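Local coordinates for conserved hypothetical protein (Staphylococcus aureus subsp. aureus, PDB 1TSJ) that is of unknown function but belongs to a 3-demethylubiquinone-9 3-methyltransferase family of the glyoxalase clan, at residues R88-L93 with M101-M106. Sequence-based numbering, arbitrary orientation.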
loop_
_atom_site.group_PDB
_atom_site.type_symbol
_atom_site.label_atom_id
_atom_site.label_comp_id
_atom_site.label_asym_id
_atom_site.label_seq_id
_atom_site.Cartn_x
_atom_site.Cartn_y
_atom_site.Cartn_z
ATOM N N ARG A 88 -6.160 11.272 -13.675
ATOM C CA ARG A 88 -7.266 11.754 -12.864
ATOM C C ARG A 88 -7.106 11.763 -11.323
ATOM O O ARG A 88 -7.360 12.779 -10.644
ATOM C CB ARG A 88 -8.479 10.852 -13.219
ATOM C CG ARG A 88 -8.807 10.747 -14.782
ATOM C CD ARG A 88 -10.435 10.510 -15.021
ATOM N NE ARG A 88 -10.959 10.527 -16.466
ATOM C CZ ARG A 88 -11.398 9.425 -17.211
ATOM N NH1 ARG A 88 -11.383 8.130 -16.700
ATOM N NH2 ARG A 88 -11.818 9.619 -18.502
ATOM N N LEU A 89 -6.746 10.621 -10.735
ATOM C CA LEU A 89 -6.656 10.552 -9.291
ATOM C C LEU A 89 -5.443 11.374 -8.849
ATOM O O LEU A 89 -5.511 12.147 -7.829
ATOM C CB LEU A 89 -6.531 9.111 -8.792
ATOM C CG LEU A 89 -7.645 8.234 -8.344
ATOM C CD1 LEU A 89 -8.577 8.355 -9.318
ATOM C CD2 LEU A 89 -7.191 6.783 -8.386
ATOM N N PHE A 90 -4.351 11.224 -9.613
ATOM C CA PHE A 90 -3.153 11.933 -9.274
ATOM C C PHE A 90 -3.472 13.440 -9.202
ATOM O O PHE A 90 -3.332 14.108 -8.166
ATOM C CB PHE A 90 -1.953 11.546 -10.212
ATOM C CG PHE A 90 -0.656 12.212 -9.799
ATOM C CD1 PHE A 90 0.128 11.682 -8.841
ATOM C CD2 PHE A 90 -0.277 13.434 -10.348
ATOM C CE1 PHE A 90 1.272 12.321 -8.402
ATOM C CE2 PHE A 90 0.850 14.069 -9.913
ATOM C CZ PHE A 90 1.619 13.516 -8.947
ATOM N N ASN A 91 -3.943 13.973 -10.309
ATOM C CA ASN A 91 -4.197 15.409 -10.399
ATOM C C ASN A 91 -5.277 15.862 -9.385
ATOM O O ASN A 91 -5.173 16.957 -8.900
ATOM C CB ASN A 91 -4.712 15.739 -11.820
ATOM C CG ASN A 91 -3.676 15.413 -12.962
ATOM O OD1 ASN A 91 -2.453 15.604 -12.865
ATOM N ND2 ASN A 91 -4.189 14.957 -14.027
ATOM N N GLY A 92 -6.314 15.022 -9.112
ATOM C CA GLY A 92 -7.382 15.262 -8.148
ATOM C C GLY A 92 -6.908 15.404 -6.736
ATOM O O GLY A 92 -7.295 16.373 -6.021
ATOM N N LEU A 93 -6.010 14.492 -6.324
ATOM C CA LEU A 93 -5.546 14.427 -4.954
ATOM C C LEU A 93 -4.355 15.363 -4.677
ATOM O O LEU A 93 -4.144 15.838 -3.544
ATOM C CB LEU A 93 -5.181 12.978 -4.691
ATOM C CG LEU A 93 -6.337 11.970 -4.821
ATOM C CD1 LEU A 93 -5.831 10.393 -4.734
ATOM C CD2 LEU A 93 -7.245 12.357 -3.712
HETATM N N MSE A 101 6.050 11.145 -3.754
HETATM C CA MSE A 101 6.702 10.662 -4.898
HETATM C C MSE A 101 5.836 10.824 -6.116
HETATM O O MSE A 101 4.631 10.493 -6.095
HETATM C CB MSE A 101 6.924 9.224 -4.712
HETATM C CG MSE A 101 7.482 8.597 -5.955
HETATM SE SE MSE A 101 7.622 6.700 -5.465
HETATM C CE MSE A 101 8.484 6.855 -3.341
ATOM N N PRO A 102 6.422 11.364 -7.182
ATOM C CA PRO A 102 5.624 11.687 -8.404
ATOM C C PRO A 102 5.587 10.545 -9.309
ATOM O O PRO A 102 6.130 9.550 -8.969
ATOM C CB PRO A 102 6.356 12.801 -9.051
ATOM C CG PRO A 102 7.863 12.380 -8.748
ATOM C CD PRO A 102 7.852 11.742 -7.303
ATOM N N LYS A 103 4.863 10.720 -10.416
ATOM C CA LYS A 103 4.533 9.626 -11.285
ATOM C C LYS A 103 5.863 9.079 -11.830
ATOM O O LYS A 103 6.678 9.845 -12.392
ATOM C CB LYS A 103 3.557 10.021 -12.420
ATOM C CG LYS A 103 2.063 10.196 -12.076
ATOM C CD LYS A 103 1.387 11.470 -12.704
ATOM C CE LYS A 103 2.250 12.815 -12.731
ATOM N NZ LYS A 103 1.722 13.833 -13.840
ATOM N N THR A 104 6.073 7.778 -11.625
ATOM C CA THR A 104 7.372 7.178 -11.725
ATOM C C THR A 104 7.196 5.749 -12.152
ATOM O O THR A 104 6.343 5.018 -11.667
ATOM C CB THR A 104 8.075 7.141 -10.394
ATOM O OG1 THR A 104 8.213 8.436 -9.838
ATOM C CG2 THR A 104 9.505 6.843 -10.571
ATOM N N ASN A 105 8.013 5.367 -13.103
ATOM C CA ASN A 105 7.948 4.028 -13.635
ATOM C C ASN A 105 8.805 3.159 -12.741
ATOM O O ASN A 105 10.014 3.324 -12.610
ATOM C CB ASN A 105 8.424 4.024 -15.104
ATOM C CG ASN A 105 8.472 2.607 -15.750
ATOM O OD1 ASN A 105 9.035 2.487 -16.831
ATOM N ND2 ASN A 105 7.856 1.584 -15.149
HETATM N N MSE A 106 8.152 2.251 -12.094
HETATM C CA MSE A 106 8.786 1.698 -10.997
HETATM C C MSE A 106 8.461 0.277 -10.945
HETATM O O MSE A 106 7.446 -0.048 -10.370
HETATM C CB MSE A 106 8.318 2.356 -9.715
HETATM C CG MSE A 106 8.866 1.588 -8.585
HETATM SE SE MSE A 106 8.689 2.585 -6.925
HETATM C CE MSE A 106 7.186 1.260 -5.511
#
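F90 and K103 meet where helix 83-94 passes the corner between strands 98-102 and 104-106. Their CA atoms, 8.3 Å apart, are the nearest pair between the two backbones. Residues 88-93 are regular helix, with G92 N bonded to R88 O. Segment 101-106 is extended but turns at M101 and K103. No hydrogen bond joins the segments.

The contact is mostly one side chain on one ring. With CG of F90 anti to the backbone N (chi1 -176°), the ring leaves the helix and ends up against the side chain of K103. The aliphatic part of K103 runs over one face of this ring. Its CD makes a CH-pi contact, 3.7 Å from the F90 ring centroid and 21° off the ring normal. K103 CE lies farther out over the rim, 3.4 Å from F90 CE2. Bends at chi2 and chi3 of K103 fold the chain along the ring. P102 adds a looser contact, its CA 4.4 Å from F90 CE1. K103 NZ, beyond the ring, forms a weak, long ion pair with E87 of the same helix.

The contact packs the helix of a glyoxalase beta-alpha-beta-beta-beta module (76-79, 83-94, 98-102, 109-116, 122-127) against its sheet edge, which strand 104-106 continues past the corner. F90 also touches A113 and V115 of strand 109-116 and L125 of strand 122-127. M101 backbone bonds to W114 tie strand 98-102 to 109-116.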